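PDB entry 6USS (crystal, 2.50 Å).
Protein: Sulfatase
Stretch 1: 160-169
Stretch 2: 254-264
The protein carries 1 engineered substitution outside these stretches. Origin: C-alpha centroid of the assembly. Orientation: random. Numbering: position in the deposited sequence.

Stretch 1 (160-169) TIHCGKAHFG
Stretch 2 (254-264) FLYMAHYAIHV

How do the two backbones run together? T160 to G164 and F254 to A258 are neighbouring parallel strands, their axes 10° apart and 4.7 Å at closest approach. The register pairs T160 with F254, I161 with L255, H162 with Y256, C163 with M257 and G164 with A258, with CA atoms 4.7 to 5.1 Å apart. Backbone angles are extended in both strands, for example -125/129 at I161 and -94/92 at Y256; in the first strand G164 departs from this, at 107/-141. Those angles call for glycine, and a CB there would lie 1.8 Å from A258 O.

Which hydrogen bonds hold the strands? In the parallel pattern, alternate residues of the first stretch reach to residues flanking their partners. I161 N donates to F254 O (2.7 Å), and Y256 N to I161 O (2.8 Å, nearly straight at 174°). C163 N then donates to Y256 O (3.1 Å), and A258 N to C163 O (2.8 Å). The ladder ends just past the strand, where K165 N donates to A258 O at 2.6 Å. G164 CA also approaches A258 O at 3.1 Å in a CA-H...O contact, a closeness that its lack of a side chain permits.

What meets on the two faces of the sheet? I161, C163, L255 and M257 share one face. I161 (m, t) brings CG2 to 3.6 Å from CD1 of L255 (t, p), while C163, chi1 t, places SG 3.8 Å from SD of M257 (t, p, t); these are apolar contacts. T160 (p), H162, F254 and Y256 occupy the other face. H162 and Y256, both chi1 t, with chi2 82° and 41°, meet rim to rim, centroids 5.6 Å apart and planes at 49°; H162 ND1 lies 3.4 Å from Y256 CD2. Within its own stretch, H162 NE2 donates to G164 O at 2.8 Å. Farther along, F168 (chi1 m, chi2 -53°) brings CZ to 3.8 Å from Y256 CE2.

How is the contact extended beyond the strands? K165, its side chain extended with all four chi angles t, lays its aliphatic base over the Y260 ring (chi1 m, chi2 -80°). K165 CB sits 3.9 Å from the Y260 ring centroid, 22° off the normal, a CH-pi contact. Two waters bridge the stretches. One accepts from Y256 OH (2.6 Å) and donates to K165 O (2.6 Å) and A166 O (2.8 Å), satisfying both carbonyls; the other accepts from A166 N (2.8 Å) and donates to Y260 OH (2.7 Å).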

# COMPACT_ATOMS: atom_id res chain seq x y z
N THR A 160 -4.99 -7.81 1.44
CA THR A 160 -4.55 -7.64 2.82
C THR A 160 -5.09 -6.34 3.40
O THR A 160 -4.91 -5.27 2.80
CB THR A 160 -3.02 -7.65 2.89
OG1 THR A 160 -2.51 -6.67 1.98
CG2 THR A 160 -2.50 -9.00 2.47
N ILE A 161 -5.73 -6.43 4.56
CA ILE A 161 -6.38 -5.29 5.20
C ILE A 161 -5.83 -5.16 6.62
O ILE A 161 -5.85 -6.14 7.38
CB ILE A 161 -7.90 -5.45 5.25
CG1 ILE A 161 -8.48 -5.73 3.87
CG2 ILE A 161 -8.55 -4.24 5.90
CD1 ILE A 161 -9.89 -6.23 3.91
N HIS A 162 -5.39 -3.95 6.97
CA HIS A 162 -5.03 -3.60 8.34
C HIS A 162 -6.04 -2.60 8.92
O HIS A 162 -6.35 -1.57 8.30
CB HIS A 162 -3.64 -2.98 8.46
CG HIS A 162 -3.41 -2.34 9.80
ND1 HIS A 162 -3.03 -3.07 10.91
CD2 HIS A 162 -3.63 -1.08 10.24
CE1 HIS A 162 -2.96 -2.27 11.96
NE2 HIS A 162 -3.32 -1.06 11.58
N CYS A 163 -6.49 -2.88 10.14
CA CYS A 163 -7.48 -2.04 10.80
C CYS A 163 -7.14 -1.91 12.27
O CYS A 163 -7.15 -2.90 13.00
CB CYS A 163 -8.87 -2.64 10.61
SG CYS A 163 -10.17 -1.65 11.40
N GLY A 164 -6.84 -0.68 12.70
CA GLY A 164 -6.52 -0.43 14.10
C GLY A 164 -5.06 -0.16 14.43
O GLY A 164 -4.36 0.54 13.69
N LYS A 165 -4.61 -0.70 15.57
CA LYS A 165 -3.27 -0.44 16.08
C LYS A 165 -2.23 -1.20 15.26
O LYS A 165 -2.25 -2.43 15.21
CB LYS A 165 -3.18 -0.83 17.55
CG LYS A 165 -1.78 -1.08 18.05
CD LYS A 165 -1.72 -0.86 19.55
CE LYS A 165 -0.42 -1.40 20.13
NZ LYS A 165 -0.47 -1.39 21.61
N ALA A 166 -1.31 -0.47 14.63
CA ALA A 166 -0.21 -1.10 13.89
C ALA A 166 1.01 -1.19 14.79
O ALA A 166 1.40 -2.28 15.22
CB ALA A 166 0.06 -0.34 12.59
N HIS A 167 1.63 -0.05 15.08
CA HIS A 167 2.69 0.02 16.08
C HIS A 167 3.87 -0.89 15.69
O HIS A 167 4.40 -1.64 16.51
CB HIS A 167 2.12 -0.33 17.45
CG HIS A 167 2.98 0.07 18.61
ND1 HIS A 167 2.89 -0.54 19.85
CD2 HIS A 167 3.94 1.01 18.73
CE1 HIS A 167 3.76 0.02 20.68
NE2 HIS A 167 4.40 0.96 20.02
N PHE A 168 4.27 -0.83 14.42
CA PHE A 168 5.36 -1.66 13.89
C PHE A 168 6.67 -0.91 13.75
O PHE A 168 7.73 -1.54 13.77
CB PHE A 168 5.01 -2.21 12.50
CG PHE A 168 3.85 -3.17 12.47
CD1 PHE A 168 3.83 -4.30 13.30
CD2 PHE A 168 2.78 -2.97 11.60
CE1 PHE A 168 2.76 -5.19 13.26
CE2 PHE A 168 1.71 -3.86 11.55
CZ PHE A 168 1.69 -4.97 12.39
N GLY A 169 6.62 0.41 13.54
CA GLY A 169 7.82 1.20 13.36
C GLY A 169 7.66 2.55 14.02
O GLY A 169 6.55 3.04 14.21
N PHE A 254 -7.15 -11.19 3.96
CA PHE A 254 -6.59 -11.30 5.29
C PHE A 254 -6.89 -9.97 5.96
O PHE A 254 -6.47 -8.92 5.46
CB PHE A 254 -5.10 -11.59 5.23
CG PHE A 254 -4.40 -11.42 6.53
CD1 PHE A 254 -4.59 -12.32 7.57
CD2 PHE A 254 -3.54 -10.35 6.73
CE1 PHE A 254 -3.92 -12.16 8.78
CE2 PHE A 254 -2.87 -10.17 7.95
CZ PHE A 254 -3.07 -11.08 8.97
N LEU A 255 -7.66 -10.01 7.03
CA LEU A 255 -7.97 -8.83 7.81
C LEU A 255 -7.23 -8.92 9.14
O LEU A 255 -7.47 -9.85 9.92
CB LEU A 255 -9.47 -8.72 8.04
CG LEU A 255 -9.88 -7.70 9.11
CD1 LEU A 255 -9.36 -6.35 8.74
CD2 LEU A 255 -11.40 -7.66 9.28
N TYR A 256 -6.33 -7.98 9.39
CA TYR A 256 -5.68 -7.86 10.70
C TYR A 256 -6.48 -6.85 11.51
O TYR A 256 -6.25 -5.65 11.45
CB TYR A 256 -4.22 -7.42 10.57
CG TYR A 256 -3.46 -7.26 11.88
CD1 TYR A 256 -3.60 -8.17 12.93
CD2 TYR A 256 -2.56 -6.21 12.06
CE1 TYR A 256 -2.87 -8.03 14.14
CE2 TYR A 256 -1.83 -6.06 13.24
CZ TYR A 256 -1.99 -6.97 14.28
OH TYR A 256 -1.26 -6.79 15.44
N MET A 257 -7.46 -7.36 12.26
CA MET A 257 -8.31 -6.51 13.10
C MET A 257 -7.62 -6.32 14.44
O MET A 257 -7.75 -7.15 15.34
CB MET A 257 -9.69 -7.14 13.26
CG MET A 257 -10.70 -6.26 13.95
SD MET A 257 -11.26 -4.96 12.84
CE MET A 257 -12.18 -3.89 13.96
N ALA A 258 -6.89 -5.21 14.58
CA ALA A 258 -6.05 -4.96 15.75
C ALA A 258 -6.61 -3.78 16.53
O ALA A 258 -6.29 -2.63 16.24
CB ALA A 258 -4.60 -4.72 15.33
N HIS A 259 -7.42 -4.08 17.55
CA HIS A 259 -8.12 -3.05 18.31
C HIS A 259 -7.15 -2.17 19.09
O HIS A 259 -6.07 -2.60 19.52
CB HIS A 259 -9.12 -3.68 19.28
CG HIS A 259 -10.44 -3.95 18.66
ND1 HIS A 259 -11.37 -2.96 18.45
CD2 HIS A 259 -10.97 -5.08 18.15
CE1 HIS A 259 -12.43 -3.47 17.85
NE2 HIS A 259 -12.21 -4.76 17.66
N TYR A 260 -7.55 -0.91 19.28
CA TYR A 260 -6.86 -0.08 20.26
C TYR A 260 -7.32 -0.43 21.68
O TYR A 260 -6.53 -0.31 22.62
CB TYR A 260 -7.07 1.40 19.97
CG TYR A 260 -6.22 1.89 18.83
CD1 TYR A 260 -4.89 2.20 19.03
CD2 TYR A 260 -6.75 2.03 17.56
CE1 TYR A 260 -4.10 2.63 18.00
CE2 TYR A 260 -5.96 2.46 16.50
CZ TYR A 260 -4.63 2.76 16.73
OH TYR A 260 -3.81 3.21 15.70
N ALA A 261 -8.58 -0.85 21.83
CA ALA A 261 -9.04 -1.43 23.09
C ALA A 261 -8.19 -2.66 23.42
O ALA A 261 -7.84 -3.44 22.53
CB ALA A 261 -10.51 -1.81 22.97
N ILE A 262 -7.89 -2.86 24.70
CA ILE A 262 -8.46 -2.13 25.83
C ILE A 262 -7.40 -1.28 26.54
O ILE A 262 -7.32 -1.25 27.77
CB ILE A 262 -9.11 -3.12 26.80
CG1 ILE A 262 -8.09 -4.21 27.19
CG2 ILE A 262 -10.36 -3.73 26.16
CD1 ILE A 262 -8.64 -5.30 28.12
N HIS A 263 -6.60 -0.59 25.73
CA HIS A 263 -5.49 0.23 26.18
C HIS A 263 -5.99 1.40 27.02
O HIS A 263 -7.14 1.83 26.90
CB HIS A 263 -4.71 0.74 24.96
CG HIS A 263 -3.31 1.17 25.26
ND1 HIS A 263 -3.00 2.46 25.67
CD2 HIS A 263 -2.14 0.50 25.23
CE1 HIS A 263 -1.69 2.55 25.87
NE2 HIS A 263 -1.15 1.37 25.61
N VAL A 264 -5.11 1.94 27.86
CA VAL A 264 -5.44 3.15 28.61
C VAL A 264 -5.44 4.34 27.65
O VAL A 264 -4.84 4.25 26.56
CB VAL A 264 -4.48 3.37 29.79
CG1 VAL A 264 -4.67 2.27 30.83
CG2 VAL A 264 -3.01 3.52 29.33
O HOH W 1 -0.48 -4.33 15.67
O HOH W 2 -1.38 2.33 14.88